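Local coordinates for protein D-alanyl transferase DltD (PDB 6O93) that probably takes part in the D-alanylation of lipoteichoic acid at the cell membrane, as a D-alanyl transferase of Gram-positive cell wall biogenesis, at residues K14-M20 with M200-E204; K31-A36 with S89-I94. All blocks are in the same frame, centred on the assembly; numbering follows the deposited sequence.

Contact 1: residues K14-M20 with M200-E204; sequences KEASTSM and MVSRE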
loop_
_atom_site.group_PDB
_atom_site.type_symbol
_atom_site.label_atom_id
_atom_site.label_comp_id
_atom_site.label_asym_id
_atom_site.label_seq_id
_atom_site.Cartn_x
_atom_site.Cartn_y
_atom_site.Cartn_z
ATOM N N LYS A 14 -9.885 -8.083 -14.597
ATOM C CA LYS A 14 -9.207 -9.265 -14.074
ATOM C C LYS A 14 -7.712 -9.214 -14.362
ATOM O O LYS A 14 -6.891 -9.503 -13.482
ATOM C CB LYS A 14 -9.823 -10.529 -14.671
ATOM C CG LYS A 14 -9.124 -11.813 -14.248
ATOM C CD LYS A 14 -9.861 -13.043 -14.749
ATOM C CE LYS A 14 -9.203 -14.317 -14.245
ATOM N NZ LYS A 14 -9.969 -15.533 -14.626
ATOM N N GLU A 15 -7.337 -8.846 -15.590
ATOM C CA GLU A 15 -5.926 -8.798 -15.955
ATOM C C GLU A 15 -5.187 -7.715 -15.180
ATOM O O GLU A 15 -4.036 -7.911 -14.773
ATOM C CB GLU A 15 -5.787 -8.567 -17.458
ATOM C CG GLU A 15 -6.263 -9.740 -18.295
ATOM C CD GLU A 15 -5.300 -10.904 -18.256
ATOM O OE1 GLU A 15 -4.075 -10.663 -18.316
ATOM O OE2 GLU A 15 -5.763 -12.061 -18.159
ATOM N N ALA A 16 -5.830 -6.567 -14.967
ATOM C CA ALA A 16 -5.188 -5.459 -14.268
ATOM C C ALA A 16 -5.088 -5.682 -12.764
ATOM O O ALA A 16 -4.237 -5.063 -12.115
ATOM C CB ALA A 16 -5.950 -4.162 -14.537
ATOM N N SER A 17 -5.925 -6.557 -12.198
ATOM C CA SER A 17 -5.978 -6.704 -10.748
ATOM C C SER A 17 -4.650 -7.183 -10.175
ATOM O O SER A 17 -4.325 -6.865 -9.026
ATOM C CB SER A 17 -7.100 -7.669 -10.359
ATOM O OG SER A 17 -6.801 -8.994 -10.759
ATOM N N THR A 18 -3.874 -7.943 -10.950
ATOM C CA THR A 18 -2.595 -8.474 -10.495
ATOM C C THR A 18 -1.407 -7.824 -11.190
ATOM O O THR A 18 -0.269 -8.266 -10.993
ATOM C CB THR A 18 -2.542 -9.986 -10.714
ATOM O OG1 THR A 18 -2.589 -10.264 -12.119
ATOM C CG2 THR A 18 -3.711 -10.676 -10.016
ATOM N N SER A 19 -1.639 -6.785 -11.996
ATOM C CA SER A 19 -0.567 -6.202 -12.795
ATOM C C SER A 19 0.310 -5.257 -11.988
ATOM O O SER A 19 1.504 -5.129 -12.283
ATOM C CB SER A 19 -1.154 -5.452 -13.991
ATOM O OG SER A 19 -1.773 -4.246 -13.577
ATOM N N MET A 20 -0.250 -4.593 -10.975
ATOM C CA MET A 20 0.467 -3.546 -10.248
ATOM C C MET A 20 0.975 -2.472 -11.206
ATOM O O MET A 20 2.001 -1.831 -10.963
ATOM C CB MET A 20 1.619 -4.133 -9.429
ATOM C CG MET A 20 1.162 -5.049 -8.299
ATOM S SD MET A 20 2.514 -5.948 -7.516
ATOM C CE MET A 20 3.504 -4.603 -6.856
ATOM N N MET A 200 1.037 -2.325 -18.858
ATOM C CA MET A 200 0.346 -3.267 -17.986
ATOM C C MET A 200 0.747 -4.690 -18.356
ATOM O O MET A 200 0.530 -5.129 -19.490
ATOM C CB MET A 200 -1.168 -3.100 -18.095
ATOM C CG MET A 200 -1.953 -3.990 -17.131
ATOM S SD MET A 200 -3.663 -4.279 -17.636
ATOM C CE MET A 200 -4.330 -2.623 -17.528
ATOM N N VAL A 201 1.335 -5.405 -17.405
ATOM C CA VAL A 201 1.702 -6.803 -17.581
ATOM C C VAL A 201 0.995 -7.574 -16.477
ATOM O O VAL A 201 1.412 -7.541 -15.312
ATOM C CB VAL A 201 3.219 -7.018 -17.540
ATOM C CG1 VAL A 201 3.548 -8.499 -17.598
ATOM C CG2 VAL A 201 3.885 -6.279 -18.693
ATOM N N SER A 202 -0.087 -8.254 -16.834
ATOM C CA SER A 202 -0.832 -9.042 -15.869
ATOM C C SER A 202 0.003 -10.219 -15.376
ATOM O O SER A 202 0.795 -10.805 -16.119
ATOM C CB SER A 202 -2.129 -9.550 -16.494
ATOM O OG SER A 202 -2.827 -10.399 -15.603
ATOM N N ARG A 203 -0.179 -10.557 -14.101
ATOM C CA ARG A 203 0.426 -11.749 -13.526
ATOM C C ARG A 203 -0.505 -12.952 -13.583
ATOM O O ARG A 203 -0.245 -13.957 -12.911
ATOM C CB ARG A 203 0.856 -11.481 -12.080
ATOM C CG ARG A 203 2.082 -10.586 -11.964
ATOM C CD ARG A 203 2.452 -10.298 -10.514
ATOM N NE ARG A 203 3.686 -9.519 -10.416
ATOM C CZ ARG A 203 3.764 -8.205 -10.607
ATOM N NH1 ARG A 203 2.679 -7.505 -10.910
ATOM N NH2 ARG A 203 4.932 -7.587 -10.498
ATOM N N GLU A 204 -1.577 -12.872 -14.371
ATOM C CA GLU A 204 -2.480 -14.010 -14.508
ATOM C C GLU A 204 -1.764 -15.273 -14.970
ATOM O O GLU A 204 -2.126 -16.363 -14.492
ATOM C CB GLU A 204 -3.621 -13.645 -15.467
ATOM C CG GLU A 204 -4.744 -14.672 -15.521
ATOM C CD GLU A 204 -5.460 -14.837 -14.190
ATOM O OE1 GLU A 204 -5.241 -14.005 -13.281
ATOM O OE2 GLU A 204 -6.240 -15.803 -14.051
HETATM O O HOH W 1 -4.624 -11.103 -13.371
HETATM O O HOH W 2 2.005 -4.225 -15.010
#
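R203 reaches along the loop that follows helix 10-17 and binds its backbone carbonyls. NH1 donates to T18 O at 3.0 Å, with a fairly straight N-H...O angle of 160°. T18 O lies almost in the guanidinium plane, at its edge. The same NH1 makes a weak bond to S19 O. The chain is extended from CG to NE, which carries the guanidinium past T18 to the next carbonyl. M20 SD sits over one face of the group, 3.7 Å from NH1.

Hydroxyls form a second set of bonds. S202 OG donates to E15 O at 2.9 Å, in the carbonyl plane and on a lone pair. It also accepts from E204 N, which makes an ST turn at the start of helix 204-211. S202 OG is anti to its backbone N (chi1 176°), which turns it to E15 O, to E204 N and to a water. T18 OG1 accepts from R203 N at 3.1 Å. The water ties the two segments together: it donates to K14 O, S202 OG and E204 OE1.

Charge plays a smaller part. K14 extends fully and crosses E204 at about a right angle. Its NZ is 3.8 Å from E204 OE2, a long salt bridge, and it has a weak ion pair with E62 as well.

The apolar contact is small, with M200 against A16 and S19. M200 CE lies 3.7 Å from A16 CB, and M200 CG packs on S19 CB.

Where helix 10-17 leads into the loop, the carbonyls of E15, T18 and S19 take side-chain donors from the facing loop. The contact is therefore mainly polar, and it sets the start of helix 204-211 beside segment 14-20.

Contact 2: residues K31-A36 with S89-I94; sequences KNKAVA and SMGDAI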
loop_
_atom_site.group_PDB
_atom_site.type_symbol
_atom_site.label_atom_id
_atom_site.label_comp_id
_atom_site.label_asym_id
_atom_site.label_seq_id
_atom_site.Cartn_x
_atom_site.Cartn_y
_atom_site.Cartn_z
ATOM N N LYS A 31 -9.065 1.286 -12.192
ATOM C CA LYS A 31 -9.069 0.944 -10.774
ATOM C C LYS A 31 -10.397 1.312 -10.119
ATOM O O LYS A 31 -10.902 0.566 -9.273
ATOM C CB LYS A 31 -7.899 1.625 -10.057
ATOM C CG LYS A 31 -8.164 3.045 -9.585
ATOM C CD LYS A 31 -6.889 3.690 -9.063
ATOM C CE LYS A 31 -7.177 4.984 -8.318
ATOM N NZ LYS A 31 -7.921 5.962 -9.151
ATOM N N ASN A 32 -10.982 2.451 -10.501
ATOM C CA ASN A 32 -12.251 2.858 -9.904
ATOM C C ASN A 32 -13.372 1.905 -10.291
ATOM O O ASN A 32 -14.214 1.557 -9.455
ATOM C CB ASN A 32 -12.599 4.287 -10.324
ATOM C CG ASN A 32 -11.630 5.310 -9.766
ATOM O OD1 ASN A 32 -10.658 4.964 -9.085
ATOM N ND2 ASN A 32 -11.889 6.581 -10.050
ATOM N N LYS A 33 -13.405 1.476 -11.554
ATOM C CA LYS A 33 -14.433 0.535 -11.984
ATOM C C LYS A 33 -14.308 -0.788 -11.241
ATOM O O LYS A 33 -15.313 -1.372 -10.823
ATOM C CB LYS A 33 -14.338 0.317 -13.495
ATOM C CG LYS A 33 -15.451 -0.547 -14.080
ATOM C CD LYS A 33 -16.811 0.126 -13.953
ATOM C CE LYS A 33 -17.898 -0.667 -14.662
ATOM N NZ LYS A 33 -19.235 -0.022 -14.526
ATOM N N ALA A 34 -13.078 -1.270 -11.054
ATOM C CA ALA A 34 -12.870 -2.540 -10.364
ATOM C C ALA A 34 -13.378 -2.474 -8.928
ATOM O O ALA A 34 -14.062 -3.392 -8.455
ATOM C CB ALA A 34 -11.388 -2.911 -10.393
ATOM N N VAL A 35 -13.049 -1.395 -8.216
ATOM C CA VAL A 35 -13.466 -1.268 -6.823
ATOM C C VAL A 35 -14.965 -1.006 -6.732
ATOM O O VAL A 35 -15.643 -1.518 -5.832
ATOM C CB VAL A 35 -12.651 -0.163 -6.125
ATOM C CG1 VAL A 35 -13.164 0.078 -4.715
ATOM C CG2 VAL A 35 -11.178 -0.535 -6.097
ATOM N N ALA A 36 -15.510 -0.216 -7.662
ATOM C CA ALA A 36 -16.939 0.077 -7.638
ATOM C C ALA A 36 -17.776 -1.176 -7.863
ATOM O O ALA A 36 -18.931 -1.236 -7.424
ATOM C CB ALA A 36 -17.280 1.130 -8.694
ATOM N N SER A 89 -9.222 9.508 -4.990
ATOM C CA SER A 89 -9.632 9.524 -6.388
ATOM C C SER A 89 -10.675 8.461 -6.701
ATOM O O SER A 89 -11.343 8.556 -7.733
ATOM C CB SER A 89 -8.417 9.333 -7.298
ATOM O OG SER A 89 -7.886 8.028 -7.174
ATOM N N MET A 90 -10.828 7.453 -5.839
ATOM C CA MET A 90 -11.857 6.445 -6.068
ATOM C C MET A 90 -13.251 6.997 -5.804
ATOM O O MET A 90 -14.230 6.499 -6.371
ATOM C CB MET A 90 -11.597 5.220 -5.192
ATOM C CG MET A 90 -10.369 4.435 -5.602
ATOM S SD MET A 90 -10.054 3.020 -4.536
ATOM C CE MET A 90 -8.674 2.271 -5.396
ATOM N N GLY A 91 -13.362 8.017 -4.957
ATOM C CA GLY A 91 -14.658 8.615 -4.692
ATOM C C GLY A 91 -15.638 7.599 -4.143
ATOM O O GLY A 91 -15.303 6.765 -3.295
ATOM N N ASP A 92 -16.874 7.660 -4.642
ATOM C CA ASP A 92 -17.915 6.753 -4.177
ATOM C C ASP A 92 -17.677 5.310 -4.600
ATOM O O ASP A 92 -18.392 4.423 -4.126
ATOM C CB ASP A 92 -19.277 7.224 -4.689
ATOM C CG ASP A 92 -19.699 8.550 -4.083
ATOM O OD1 ASP A 92 -19.362 8.802 -2.908
ATOM O OD2 ASP A 92 -20.369 9.339 -4.783
ATOM N N ALA A 93 -16.694 5.050 -5.467
ATOM C CA ALA A 93 -16.410 3.676 -5.869
ATOM C C ALA A 93 -16.026 2.817 -4.670
ATOM O O ALA A 93 -16.393 1.637 -4.598
ATOM C CB ALA A 93 -15.298 3.656 -6.919
ATOM N N ILE A 94 -15.283 3.390 -3.719
ATOM C CA ILE A 94 -14.839 2.654 -2.537
ATOM C C ILE A 94 -15.769 2.842 -1.345
ATOM O O ILE A 94 -15.583 2.171 -0.317
ATOM C CB ILE A 94 -13.400 3.062 -2.148
ATOM C CG1 ILE A 94 -12.798 2.045 -1.172
ATOM C CG2 ILE A 94 -13.384 4.460 -1.538
ATOM C CD1 ILE A 94 -11.325 2.249 -0.910
#
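V35 and M90 form the apolar centre where helix 29-36 packs on M90 and the residues after it. M90 is extended beyond CG and crosses V35 at about a right angle. Its CE lies 3.8 Å from V35 CG2. The other branch, V35 CG1, is trans to the backbone N (chi1 174°) and packs on I94, 3.9 Å from CB. At the C-terminal end of the helix A36 CB meets A93 CB at 3.7 Å. Here A36 CA also makes a CA-H...O contact with A93 O.

The polar contacts gather at the K31 end. K31 NZ donates to S89 OG at 2.9 Å and to N32 OD1 at the same distance, and G27 O is a further acceptor. The last torsion turns (chi4 -56°) and brings NZ to these groups. S89 OG in turn is bonded to V86 O. N32 ND2 makes a weak bond to S89 O, while N32 OD1 lies against M90 CG.

M90 and I94 also touch F44 of the central sheet. The chemistry implies that helix 29-36 and segment 89-94 are joined by apolar packing beside that sheet, with the buried lysine ammonium satisfied at one end by hydroxyl, amide and backbone oxygens.

In the fold
From the N terminus the chain first runs through helix 10-17, whose second half opens segment 14-20, and soon after through helix 29-36. Contact 2 closes a loop of 52 residues, which includes strands 40-44 and 69-73, when 89-94 returns to 31-36. Contact 1 closes much later, when 200-204 meets 14-20. Contact 2 is thus nested inside the larger loop. The two centres lie about 17 Å apart, and the contacts do not touch. Both border strands 40-44 and 69-73 of the parallel sheet. Contact 1 joins the N-terminal helix to the loop before helix 204-211. Contact 2 joins helix 29-36 to helix 80-90 and the turn beyond it.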